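Local coordinates for protein inosine-uridine nucleoside N-ribohydrolase (Xanthomonas oryzae pv. oryzae, PDB 4KL0) that binds calcium and may hydrolyse N-glycosyl bonds, as nucleoside hydrolases of its family do, though its function is not established, at residues L31-P36 and L146-I151; V63-G68 and V92-G97; P27-L32 and R59-V64; V43-I48 and Y317-L322. All coordinates share one frame; numbering follows the deposited sequence.

Contact 1 (L31-P36 and L146-I151). With CA (calcium ion), chain B.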
loop_
_atom_site.group_PDB
_atom_site.type_symbol
_atom_site.label_atom_id
_atom_site.label_comp_id
_atom_site.label_asym_id
_atom_site.label_seq_id
_atom_site.Cartn_x
_atom_site.Cartn_y
_atom_site.Cartn_z
ATOM N N LEU A 31 -7.439 -0.065 9.625
ATOM C CA LEU A 31 -8.019 1.015 8.800
ATOM C C LEU A 31 -6.976 1.337 7.706
ATOM O O LEU A 31 -5.775 1.613 8.033
ATOM C CB LEU A 31 -8.250 2.294 9.623
ATOM C CG LEU A 31 -8.923 2.009 10.974
ATOM C CD1 LEU A 31 -9.017 3.342 11.782
ATOM C CD2 LEU A 31 -10.277 1.404 10.780
ATOM N N LEU A 32 -7.406 1.251 6.446
ATOM C CA LEU A 32 -6.493 1.395 5.295
ATOM C C LEU A 32 -6.893 2.615 4.469
ATOM O O LEU A 32 -8.072 2.838 4.157
ATOM C CB LEU A 32 -6.559 0.105 4.474
ATOM C CG LEU A 32 -5.666 -0.017 3.264
ATOM C CD1 LEU A 32 -4.183 0.005 3.712
ATOM C CD2 LEU A 32 -5.911 -1.362 2.484
ATOM N N PHE A 33 -5.880 3.401 4.070
ATOM C CA PHE A 33 -6.059 4.602 3.254
ATOM C C PHE A 33 -5.270 4.386 1.969
ATOM O O PHE A 33 -4.074 4.101 2.032
ATOM C CB PHE A 33 -5.503 5.819 4.025
ATOM C CG PHE A 33 -6.165 6.011 5.348
ATOM C CD1 PHE A 33 -7.215 6.925 5.482
ATOM C CD2 PHE A 33 -5.721 5.295 6.446
ATOM C CE1 PHE A 33 -7.867 7.052 6.757
ATOM C CE2 PHE A 33 -6.370 5.427 7.704
ATOM C CZ PHE A 33 -7.437 6.353 7.813
ATOM N N THR A 34 -5.940 4.393 0.811
ATOM C CA THR A 34 -5.372 3.760 -0.400
ATOM C C THR A 34 -5.865 4.407 -1.693
ATOM O O THR A 34 -6.859 5.143 -1.684
ATOM C CB THR A 34 -5.779 2.295 -0.366
ATOM O OG1 THR A 34 -5.310 1.581 -1.516
ATOM C CG2 THR A 34 -7.281 2.143 -0.298
ATOM N N ASP A 35 -5.102 4.248 -2.782
ATOM C CA ASP A 35 -5.385 4.923 -4.069
ATOM C C ASP A 35 -5.166 3.928 -5.208
ATOM O O ASP A 35 -4.267 4.090 -6.014
ATOM C CB ASP A 35 -4.501 6.177 -4.255
ATOM C CG ASP A 35 -2.986 5.887 -4.110
ATOM O OD1 ASP A 35 -2.604 4.719 -3.834
ATOM O OD2 ASP A 35 -2.185 6.847 -4.349
ATOM N N PRO A 36 -6.027 2.924 -5.284
ATOM C CA PRO A 36 -5.735 1.806 -6.225
ATOM C C PRO A 36 -5.957 2.159 -7.712
ATOM O O PRO A 36 -6.656 3.137 -8.102
ATOM C CB PRO A 36 -6.750 0.736 -5.805
ATOM C CG PRO A 36 -7.960 1.546 -5.269
ATOM C CD PRO A 36 -7.242 2.676 -4.480
ATOM N N LEU A 146 -6.794 -0.182 17.231
ATOM C CA LEU A 146 -6.743 -0.531 15.796
ATOM C C LEU A 146 -5.428 -0.015 15.218
ATOM O O LEU A 146 -4.767 0.878 15.797
ATOM C CB LEU A 146 -7.890 0.133 15.054
ATOM C CG LEU A 146 -9.331 -0.355 15.322
ATOM C CD1 LEU A 146 -9.921 0.338 16.516
ATOM C CD2 LEU A 146 -10.253 -0.214 14.142
ATOM N N GLY A 147 -5.028 -0.579 14.083
ATOM C CA GLY A 147 -3.883 -0.034 13.355
ATOM C C GLY A 147 -4.328 0.783 12.154
ATOM O O GLY A 147 -5.375 0.524 11.571
ATOM N N MET A 148 -3.568 1.818 11.813
ATOM C CA MET A 148 -3.893 2.635 10.615
ATOM C C MET A 148 -2.750 2.422 9.655
ATOM O O MET A 148 -1.584 2.481 10.029
ATOM C CB MET A 148 -3.954 4.156 10.917
ATOM C CG MET A 148 -5.228 4.667 11.672
ATOM S SD MET A 148 -5.173 6.472 12.209
ATOM C CE MET A 148 -4.947 7.322 10.625
ATOM N N VAL A 149 -3.074 2.111 8.412
ATOM C CA VAL A 149 -2.035 1.885 7.403
ATOM C C VAL A 149 -2.269 2.824 6.224
ATOM O O VAL A 149 -3.379 2.849 5.628
ATOM C CB VAL A 149 -2.091 0.415 6.944
ATOM C CG1 VAL A 149 -1.060 0.228 5.835
ATOM C CG2 VAL A 149 -1.792 -0.553 8.147
ATOM N N VAL A 150 -1.253 3.624 5.921
ATOM C CA VAL A 150 -1.426 4.672 4.876
ATOM C C VAL A 150 -0.569 4.327 3.696
ATOM O O VAL A 150 0.652 4.297 3.780
ATOM C CB VAL A 150 -1.041 6.048 5.454
ATOM C CG1 VAL A 150 -1.100 7.121 4.376
ATOM C CG2 VAL A 150 -1.903 6.332 6.711
ATOM N N ILE A 151 -1.224 4.032 2.555
ATOM C CA ILE A 151 -0.485 3.683 1.351
ATOM C C ILE A 151 -0.963 4.586 0.229
ATOM O O ILE A 151 -0.910 4.178 -0.902
ATOM C CB ILE A 151 -0.661 2.199 0.976
ATOM C CG1 ILE A 151 -2.139 1.758 0.946
ATOM C CG2 ILE A 151 0.081 1.322 2.037
ATOM C CD1 ILE A 151 -2.363 0.343 0.432
HETATM CA CA CA B . -0.593 3.416 -3.172
HETATM O O HOH W 1 0.115 5.806 -3.896
HETATM O O HOH W 2 1.908 4.033 -2.374
HETATM O O HOH W 3 0.930 3.039 -5.100
#
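Strands 28-34 and 146-150 lie side by side as parallel neighbours in the central sheet of a Rossmann-like nucleoside hydrolase fold. Four backbone hydrogen bonds join them: L31 N to G147 O, V149 N to L31 O, F33 N to V149 O and I151 N to F33 O. All four donors sit nearly along the axis of the accepting C=O. L31, F33, M148 and V150 point to one face, where M135 and A157 of the flanking helices pack on F33. L32 and V149 point to the other.

The F33 side chain can be followed outward. F33 CB is 4.0 Å from V149 O, and CG is anti to the carbonyl carbon (chi1 -58°). F33 CD2 then comes 3.5 Å from V149 O, which stands at the ring edge in its plane, and 4.0 Å from V150 CG2. F33 CE2 meets M148 CE at 3.8 Å, with F33 CZ almost as close. M148 reaches the ring because its chain bends at chi3 (59°).

Beyond the strands the two C-terminal ends meet at the calcium site. T34 OG1 hydrogen-bonds to D42, another calcium ligand. D35 OD1 and I151 O are only 3.4 Å apart, held together by the shared metal. D35 OD1 binds calcium at 2.5 Å and I151 O at 2.4 Å, while D35 OD2 accepts a hydrogen bond of 2.6 Å from water 1, itself a calcium ligand.

Contact 2 (V63-G68 and V92-G97)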
loop_
_atom_site.group_PDB
_atom_site.type_symbol
_atom_site.label_atom_id
_atom_site.label_comp_id
_atom_site.label_asym_id
_atom_site.label_seq_id
_atom_site.Cartn_x
_atom_site.Cartn_y
_atom_site.Cartn_z
ATOM N N VAL A 63 -11.904 0.834 4.553
ATOM C CA VAL A 63 -10.941 1.354 3.591
ATOM C C VAL A 63 -11.465 2.678 3.048
ATOM O O VAL A 63 -12.620 2.773 2.599
ATOM C CB VAL A 63 -10.793 0.319 2.455
ATOM C CG1 VAL A 63 -9.877 0.830 1.387
ATOM C CG2 VAL A 63 -10.248 -0.983 3.011
ATOM N N VAL A 64 -10.658 3.727 3.096
ATOM C CA VAL A 64 -11.083 5.006 2.539
ATOM C C VAL A 64 -10.128 5.344 1.377
ATOM O O VAL A 64 -8.925 5.222 1.491
ATOM C CB VAL A 64 -11.081 6.105 3.580
ATOM C CG1 VAL A 64 -11.502 7.404 2.949
ATOM C CG2 VAL A 64 -12.063 5.720 4.757
ATOM N N VAL A 65 -10.695 5.706 0.246
ATOM C CA VAL A 65 -9.938 5.768 -1.032
ATOM C C VAL A 65 -9.744 7.228 -1.457
ATOM O O VAL A 65 -10.705 8.055 -1.462
ATOM C CB VAL A 65 -10.754 5.023 -2.134
ATOM C CG1 VAL A 65 -10.132 5.194 -3.492
ATOM C CG2 VAL A 65 -10.877 3.528 -1.775
ATOM N N THR A 66 -8.528 7.555 -1.905
ATOM C CA THR A 66 -8.221 8.924 -2.306
ATOM C C THR A 66 -7.613 8.915 -3.714
ATOM O O THR A 66 -7.639 7.876 -4.365
ATOM C CB THR A 66 -7.323 9.630 -1.236
ATOM O OG1 THR A 66 -7.182 11.038 -1.492
ATOM C CG2 THR A 66 -5.916 9.006 -1.139
ATOM N N LEU A 67 -7.183 10.084 -4.187
ATOM C CA LEU A 67 -6.459 10.393 -5.433
ATOM C C LEU A 67 -7.433 10.621 -6.598
ATOM O O LEU A 67 -8.071 9.664 -7.074
ATOM C CB LEU A 67 -5.398 9.302 -5.826
ATOM C CG LEU A 67 -4.462 9.731 -6.954
ATOM C CD1 LEU A 67 -3.409 10.755 -6.429
ATOM C CD2 LEU A 67 -3.697 8.469 -7.370
ATOM N N GLY A 68 -7.561 11.895 -6.975
ATOM C CA GLY A 68 -8.448 12.343 -8.035
ATOM C C GLY A 68 -9.585 13.201 -7.490
ATOM O O GLY A 68 -9.757 13.408 -6.278
ATOM N N VAL A 92 -15.593 -5.862 4.042
ATOM C CA VAL A 92 -14.813 -4.632 4.019
ATOM C C VAL A 92 -15.676 -3.447 3.590
ATOM O O VAL A 92 -16.281 -3.410 2.487
ATOM C CB VAL A 92 -13.584 -4.821 3.071
ATOM C CG1 VAL A 92 -12.783 -3.550 3.027
ATOM C CG2 VAL A 92 -12.742 -6.003 3.528
ATOM N N ARG A 93 -15.706 -2.414 4.441
ATOM C CA ARG A 93 -16.486 -1.241 4.106
ATOM C C ARG A 93 -15.620 -0.205 3.385
ATOM O O ARG A 93 -14.703 0.387 3.962
ATOM C CB ARG A 93 -17.077 -0.640 5.370
ATOM C CG ARG A 93 -18.151 0.342 5.062
ATOM C CD ARG A 93 -18.577 1.036 6.388
ATOM N NE ARG A 93 -19.586 2.070 6.162
ATOM C CZ ARG A 93 -19.341 3.287 5.669
ATOM N NH1 ARG A 93 -18.087 3.651 5.302
ATOM N NH2 ARG A 93 -20.358 4.157 5.533
ATOM N N VAL A 94 -15.925 0.007 2.123
ATOM C CA VAL A 94 -15.143 0.916 1.295
ATOM C C VAL A 94 -15.888 2.232 1.123
ATOM O O VAL A 94 -17.095 2.283 0.706
ATOM C CB VAL A 94 -14.844 0.311 -0.073
ATOM C CG1 VAL A 94 -13.987 1.227 -0.904
ATOM C CG2 VAL A 94 -14.189 -1.080 0.072
ATOM N N ALA A 95 -15.153 3.319 1.344
ATOM C CA ALA A 95 -15.735 4.652 1.212
ATOM C C ALA A 95 -14.834 5.589 0.373
ATOM O O ALA A 95 -13.580 5.481 0.440
ATOM C CB ALA A 95 -15.928 5.241 2.592
ATOM N N ARG A 96 -15.429 6.492 -0.408
ATOM C CA ARG A 96 -14.707 7.539 -1.101
ATOM C C ARG A 96 -14.226 8.603 -0.087
ATOM O O ARG A 96 -15.034 9.107 0.716
ATOM C CB ARG A 96 -15.689 8.212 -2.080
ATOM C CG ARG A 96 -15.278 9.571 -2.522
ATOM C CD ARG A 96 -16.184 10.144 -3.583
ATOM N NE ARG A 96 -17.209 11.047 -3.113
ATOM C CZ ARG A 96 -18.248 11.382 -3.874
ATOM N NH1 ARG A 96 -19.166 12.233 -3.427
ATOM N NH2 ARG A 96 -18.349 10.852 -5.107
ATOM N N GLY A 97 -12.962 9.029 -0.181
ATOM C CA GLY A 97 -12.447 10.097 0.641
ATOM C C GLY A 97 -12.926 11.472 0.198
ATOM O O GLY A 97 -13.684 11.609 -0.772
#
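Four backbone hydrogen bonds join the two strands. V63 N gives to R93 O, A95 N to V63 O, V65 N to A95 O and G97 N to V65 O. The first donor stands above the carbonyl plane of R93, 27° out of it. The next two lie nearly along the C=O axis. The last and shortest, 2.8 Å from G97 N to V65 O, approaches in the carbonyl plane. Two CA-H...O contacts add to the ladder: V94 CA to V63 O, and V64 CA to A95 O at 3.3 Å.

The pairing is parallel, V63 with V94, V64 with A95 and V65 with R96. It closes the beta-alpha-beta unit of strand 58-65, helix 70-86 and strand 93-96, the last being the outermost strand at this end of the sheet.

Apolar contacts are made by methyl groups. V63 CG2, beside its own backbone N, touches V92 CG1 at 3.6 Å, the two side chains crossing obliquely. On the face of V63 and V65, V65 CG2 meets V94 CG1 at 4.0 Å, also obliquely. F84 of helix 70-86 packs on V92 and V94. On the other face V64 CG1, anti to its backbone N (chi1 179°), rests on G97 CA at 3.7 Å. G97 has no side chain, and its backbone lies close against V65 O.

Polar side chains turn to outside partners. R96 NH2 hydrogen-bonds to S74 OG of helix 70-86. R93 NH2 has a long, weak ion pair with D130 OD1.

Contact 3 (P27-L32 and R59-V64)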
loop_
_atom_site.group_PDB
_atom_site.type_symbol
_atom_site.label_atom_id
_atom_site.label_comp_id
_atom_site.label_asym_id
_atom_site.label_seq_id
_atom_site.Cartn_x
_atom_site.Cartn_y
_atom_site.Cartn_z
ATOM N N PRO A 27 -6.862 -10.914 15.966
ATOM C CA PRO A 27 -6.424 -10.156 14.770
ATOM C C PRO A 27 -6.492 -8.673 15.057
ATOM O O PRO A 27 -7.364 -8.199 15.782
ATOM C CB PRO A 27 -7.415 -10.554 13.661
ATOM C CG PRO A 27 -8.213 -11.824 14.250
ATOM C CD PRO A 27 -8.168 -11.572 15.764
ATOM N N LEU A 28 -5.568 -7.941 14.458
ATOM C CA LEU A 28 -5.529 -6.492 14.608
ATOM C C LEU A 28 -6.546 -5.840 13.668
ATOM O O LEU A 28 -6.387 -5.921 12.448
ATOM C CB LEU A 28 -4.087 -6.014 14.329
ATOM C CG LEU A 28 -3.833 -4.492 14.488
ATOM C CD1 LEU A 28 -4.074 -3.987 15.921
ATOM C CD2 LEU A 28 -2.443 -4.097 14.018
ATOM N N ASP A 29 -7.558 -5.142 14.180
ATOM C CA ASP A 29 -8.478 -4.441 13.279
ATOM C C ASP A 29 -7.715 -3.315 12.588
ATOM O O ASP A 29 -6.941 -2.598 13.256
ATOM C CB ASP A 29 -9.677 -3.868 14.035
ATOM C CG ASP A 29 -10.783 -4.885 14.211
ATOM O OD1 ASP A 29 -10.583 -6.055 13.811
ATOM O OD2 ASP A 29 -11.870 -4.525 14.731
ATOM N N THR A 30 -7.938 -3.163 11.272
ATOM C CA THR A 30 -7.067 -2.308 10.440
ATOM C C THR A 30 -7.865 -1.339 9.611
ATOM O O THR A 30 -8.847 -1.730 8.976
ATOM C CB THR A 30 -6.178 -3.188 9.511
ATOM O OG1 THR A 30 -5.301 -4.006 10.305
ATOM C CG2 THR A 30 -5.335 -2.317 8.572
ATOM N N LEU A 31 -7.439 -0.065 9.625
ATOM C CA LEU A 31 -8.019 1.015 8.800
ATOM C C LEU A 31 -6.976 1.337 7.706
ATOM O O LEU A 31 -5.775 1.613 8.033
ATOM C CB LEU A 31 -8.250 2.294 9.623
ATOM C CG LEU A 31 -8.923 2.009 10.974
ATOM C CD1 LEU A 31 -9.017 3.342 11.782
ATOM C CD2 LEU A 31 -10.277 1.404 10.780
ATOM N N LEU A 32 -7.406 1.251 6.446
ATOM C CA LEU A 32 -6.493 1.395 5.295
ATOM C C LEU A 32 -6.893 2.615 4.469
ATOM O O LEU A 32 -8.072 2.838 4.157
ATOM C CB LEU A 32 -6.559 0.105 4.474
ATOM C CG LEU A 32 -5.666 -0.017 3.264
ATOM C CD1 LEU A 32 -4.183 0.005 3.712
ATOM C CD2 LEU A 32 -5.911 -1.362 2.484
ATOM N N ARG A 59 -7.772 -7.782 10.633
ATOM C CA ARG A 59 -9.105 -7.821 10.051
ATOM C C ARG A 59 -9.341 -6.456 9.423
ATOM O O ARG A 59 -9.221 -5.403 10.110
ATOM C CB ARG A 59 -10.175 -8.249 11.056
ATOM C CG ARG A 59 -11.565 -8.180 10.460
ATOM C CD ARG A 59 -12.643 -8.570 11.474
ATOM N NE ARG A 59 -12.827 -7.483 12.413
ATOM C CZ ARG A 59 -13.837 -7.411 13.280
ATOM N NH1 ARG A 59 -14.759 -8.378 13.306
ATOM N NH2 ARG A 59 -13.936 -6.371 14.099
ATOM N N LEU A 60 -9.541 -6.468 8.098
ATOM C CA LEU A 60 -9.587 -5.187 7.336
ATOM C C LEU A 60 -11.014 -4.691 7.404
ATOM O O LEU A 60 -11.889 -5.192 6.664
ATOM C CB LEU A 60 -9.124 -5.412 5.883
ATOM C CG LEU A 60 -9.022 -4.209 4.981
ATOM C CD1 LEU A 60 -8.125 -3.153 5.622
ATOM C CD2 LEU A 60 -8.501 -4.697 3.615
ATOM N N THR A 61 -11.269 -3.699 8.267
ATOM C CA THR A 61 -12.659 -3.346 8.515
ATOM C C THR A 61 -13.153 -2.195 7.627
ATOM O O THR A 61 -14.325 -2.187 7.171
ATOM C CB THR A 61 -12.870 -3.047 10.015
ATOM O OG1 THR A 61 -12.082 -1.897 10.394
ATOM C CG2 THR A 61 -12.418 -4.248 10.857
ATOM N N ASP A 62 -12.254 -1.248 7.318
ATOM C CA ASP A 62 -12.655 -0.028 6.638
ATOM C C ASP A 62 -11.529 0.403 5.722
ATOM O O ASP A 62 -10.364 0.320 6.089
ATOM C CB ASP A 62 -12.921 1.099 7.659
ATOM C CG ASP A 62 -14.067 0.746 8.628
ATOM O OD1 ASP A 62 -13.782 0.193 9.699
ATOM O OD2 ASP A 62 -15.240 1.039 8.305
ATOM N N VAL A 63 -11.904 0.834 4.553
ATOM C CA VAL A 63 -10.941 1.354 3.591
ATOM C C VAL A 63 -11.465 2.678 3.048
ATOM O O VAL A 63 -12.620 2.773 2.599
ATOM C CB VAL A 63 -10.793 0.319 2.455
ATOM C CG1 VAL A 63 -9.877 0.830 1.387
ATOM C CG2 VAL A 63 -10.248 -0.983 3.011
ATOM N N VAL A 64 -10.658 3.727 3.096
ATOM C CA VAL A 64 -11.083 5.006 2.539
ATOM C C VAL A 64 -10.128 5.344 1.377
ATOM O O VAL A 64 -8.925 5.222 1.491
ATOM C CB VAL A 64 -11.081 6.105 3.580
ATOM C CG1 VAL A 64 -11.502 7.404 2.949
ATOM C CG2 VAL A 64 -12.063 5.720 4.757
#
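The R59 guanidinium meets the D29 carboxylate edge to edge, with their planes 22° apart. D29 OD2 lies at the guanidinium edge, in its plane, and takes a hydrogen bond of 2.8 Å from R59 NH2 on its syn lone pair. R59 NE to D29 OD1, at 3.0 Å, is the weak second bond of this salt bridge. The two side chains run alongside each other. R59 extends with CG anti to the backbone N, then bends at chi3 (75°) to present NE and NH2. T61 CG2 touches the carboxylate carbon, D29 CG, at 3.8 Å.

L28 O accepts from both R59 N and T30 OG1, each from above its carbonyl plane. T30 N bonds to R59 O and T61 N to T30 O, the latter at 3.2 Å. The register then slips by one residue. L32 N pairs with D62 O, and V64 N with L32 O.

At the slip T61 points toward the other strand, and T61 OG1 gives a 2.8 Å hydrogen bond to D62 OD1. That oxygen also forms a salt bridge with R138 of helix 133-141. On the face of T30, L60 and L32, away from D29 and D62, L60 CD1 lies against T30 O and against L32 CB, the latter at 3.8 Å.

The slip is a beta bulge in the parallel pair of strands 28-34 and 58-65, which helix 41-54 connects as a beta-alpha-beta crossover.

Contact 4 (V43-I48 and Y317-L322). With CA (calcium ion), chain B.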
loop_
_atom_site.group_PDB
_atom_site.type_symbol
_atom_site.label_atom_id
_atom_site.label_comp_id
_atom_site.label_asym_id
_atom_site.label_seq_id
_atom_site.Cartn_x
_atom_site.Cartn_y
_atom_site.Cartn_z
ATOM N N VAL A 43 -3.440 -2.946 -4.961
ATOM C CA VAL A 43 -4.179 -4.204 -5.105
ATOM C C VAL A 43 -3.369 -5.419 -4.683
ATOM O O VAL A 43 -3.950 -6.355 -4.124
ATOM C CB VAL A 43 -4.758 -4.321 -6.510
ATOM C CG1 VAL A 43 -5.340 -5.750 -6.745
ATOM C CG2 VAL A 43 -5.869 -3.238 -6.636
ATOM N N VAL A 44 -2.037 -5.392 -4.864
ATOM C CA VAL A 44 -1.214 -6.438 -4.261
ATOM C C VAL A 44 -1.376 -6.402 -2.737
ATOM O O VAL A 44 -1.479 -7.472 -2.086
ATOM C CB VAL A 44 0.295 -6.284 -4.629
ATOM C CG1 VAL A 44 1.079 -7.476 -3.992
ATOM C CG2 VAL A 44 0.438 -6.298 -6.179
ATOM N N THR A 45 -1.482 -5.189 -2.169
ATOM C CA THR A 45 -1.648 -5.088 -0.717
ATOM C C THR A 45 -2.985 -5.698 -0.288
ATOM O O THR A 45 -3.054 -6.381 0.751
ATOM C CB THR A 45 -1.598 -3.603 -0.276
ATOM O OG1 THR A 45 -0.426 -3.016 -0.814
ATOM C CG2 THR A 45 -1.584 -3.486 1.247
ATOM N N TYR A 46 -4.071 -5.460 -1.043
ATOM C CA TYR A 46 -5.369 -6.017 -0.676
ATOM C C TYR A 46 -5.259 -7.547 -0.718
ATOM O O TYR A 46 -5.836 -8.268 0.134
ATOM C CB TYR A 46 -6.475 -5.610 -1.666
ATOM C CG TYR A 46 -6.672 -4.131 -1.883
ATOM C CD1 TYR A 46 -6.178 -3.190 -0.979
ATOM C CD2 TYR A 46 -7.337 -3.666 -2.984
ATOM C CE1 TYR A 46 -6.322 -1.813 -1.211
ATOM C CE2 TYR A 46 -7.519 -2.327 -3.212
ATOM C CZ TYR A 46 -7.013 -1.391 -2.333
ATOM O OH TYR A 46 -7.171 -0.071 -2.647
ATOM N N THR A 47 -4.525 -8.045 -1.740
ATOM C CA THR A 47 -4.359 -9.508 -1.926
ATOM C C THR A 47 -3.592 -10.155 -0.762
ATOM O O THR A 47 -4.077 -11.122 -0.170
ATOM C CB THR A 47 -3.680 -9.807 -3.243
ATOM O OG1 THR A 47 -4.477 -9.245 -4.289
ATOM C CG2 THR A 47 -3.581 -11.310 -3.512
ATOM N N ILE A 48 -2.425 -9.609 -0.408
ATOM C CA ILE A 48 -1.799 -10.154 0.793
ATOM C C ILE A 48 -2.580 -9.941 2.076
ATOM O O ILE A 48 -2.485 -10.780 2.964
ATOM C CB ILE A 48 -0.367 -9.751 1.001
ATOM C CG1 ILE A 48 -0.221 -8.278 1.329
ATOM C CG2 ILE A 48 0.492 -10.092 -0.276
ATOM C CD1 ILE A 48 1.151 -7.933 1.919
ATOM N N TYR A 317 5.929 -1.372 -2.925
ATOM C CA TYR A 317 6.057 -0.463 -1.808
ATOM C C TYR A 317 4.952 -0.649 -0.800
ATOM O O TYR A 317 5.176 -0.721 0.390
ATOM C CB TYR A 317 5.957 0.999 -2.299
ATOM C CG TYR A 317 6.885 1.332 -3.446
ATOM C CD1 TYR A 317 8.207 1.660 -3.207
ATOM C CD2 TYR A 317 6.412 1.337 -4.756
ATOM C CE1 TYR A 317 9.070 1.977 -4.266
ATOM C CE2 TYR A 317 7.255 1.636 -5.825
ATOM C CZ TYR A 317 8.573 1.953 -5.564
ATOM O OH TYR A 317 9.416 2.275 -6.627
ATOM N N ASP A 318 3.736 -0.731 -1.296
ATOM C CA ASP A 318 2.620 -0.777 -0.379
ATOM C C ASP A 318 2.481 -2.124 0.369
ATOM O O ASP A 318 2.143 -2.141 1.574
ATOM C CB ASP A 318 1.329 -0.421 -1.124
ATOM C CG ASP A 318 1.297 1.021 -1.568
ATOM O OD1 ASP A 318 2.139 1.835 -1.143
ATOM O OD2 ASP A 318 0.392 1.413 -2.337
ATOM N N PRO A 319 2.723 -3.253 -0.302
ATOM C CA PRO A 319 2.649 -4.509 0.448
ATOM C C PRO A 319 3.691 -4.548 1.537
ATOM O O PRO A 319 3.384 -5.038 2.622
ATOM C CB PRO A 319 3.019 -5.536 -0.614
ATOM C CG PRO A 319 2.439 -4.969 -1.848
ATOM C CD PRO A 319 2.741 -3.483 -1.763
ATOM N N LEU A 320 4.886 -4.029 1.282
ATOM C CA LEU A 320 5.878 -4.011 2.334
ATOM C C LEU A 320 5.446 -3.129 3.495
ATOM O O LEU A 320 5.791 -3.399 4.643
ATOM C CB LEU A 320 7.223 -3.523 1.794
ATOM C CG LEU A 320 7.890 -4.592 0.926
ATOM C CD1 LEU A 320 9.055 -3.942 0.099
ATOM C CD2 LEU A 320 8.467 -5.719 1.796
ATOM N N THR A 321 4.747 -2.037 3.211
ATOM C CA THR A 321 4.255 -1.141 4.281
ATOM C C THR A 321 3.301 -1.891 5.203
ATOM O O THR A 321 3.391 -1.780 6.418
ATOM C CB THR A 321 3.582 0.095 3.649
ATOM O OG1 THR A 321 4.569 0.747 2.838
ATOM C CG2 THR A 321 3.092 1.066 4.688
ATOM N N LEU A 322 2.394 -2.654 4.594
ATOM C CA LEU A 322 1.508 -3.488 5.380
ATOM C C LEU A 322 2.277 -4.526 6.219
ATOM O O LEU A 322 1.964 -4.678 7.439
ATOM C CB LEU A 322 0.453 -4.149 4.465
ATOM C CG LEU A 322 -0.473 -5.098 5.269
ATOM C CD1 LEU A 322 -1.267 -4.288 6.270
ATOM C CD2 LEU A 322 -1.424 -5.816 4.344
HETATM CA CA CA B . -0.593 3.416 -3.172
HETATM O O HOH W 2 1.908 4.033 -2.374
HETATM O O HOH W 3 0.930 3.039 -5.100
HETATM O O HOH W 1 0.115 5.806 -3.896
#
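P319 stands at the centre of this helix-helix contact, and V44 and I48 each cross it at about a right angle. V44 CG1 touches P319 CG at 3.6 Å. I48 CD1 reaches P319 CB at 4.0 Å. I48 gets there with CG1 in the crowded position between the backbone N and the carbonyl carbon (chi1 69°). I48 also slides past L322 in the opposite direction.

T45 fits closely beside the start of helix 317-325. T45 OG1 comes 3.1 Å from D318 CB and 3.3 Å from P319 CD. P319 N has no hydrogen to give, and T45 OG1 is hydrogen-bonded to D41 O of its own helix. T45 CG2 turns to L322 and meets L322 CB at 3.9 Å.

D318 lies crosswise to T45 and carries its carboxylate to the calcium, as one of four protein ligands with D35, D42 and I151. D318 OD2 binds the metal at 2.4 Å. D318 OD1 accepts a 2.5 Å hydrogen bond from water 2, itself a ligand. D41 OD2 accepts from D318 N.

The segment axes are 8.0 Å apart at closest approach and cross at -36°. Helix 248-269 packs on V43 and V44, while strand 172-178 meets D318 and T321 through M178.

From the N terminus, strand 28-34 comes first and serves contacts 1 and 3. Contact 3 closes the short loop through helix 41-54 to strand 58-65. Contact 2 continues from that strand through helix 70-86 to the edge strand 93-96. Contact 1 closes a longer loop, from strand 28-34 to strand 146-150, and contact 2 lies wholly within it. Contact 4 spans the longest interval, from helix 41-54 to helix 317-325; it crosses contacts 1 and 3 and encloses contact 2. Contacts 1 to 3 thus join four adjacent parallel strands. Contact 4 ties helix 317-325 to helix 41-54, which follows strand 28-34. Contacts 1 and 4 meet at the calcium and its three waters.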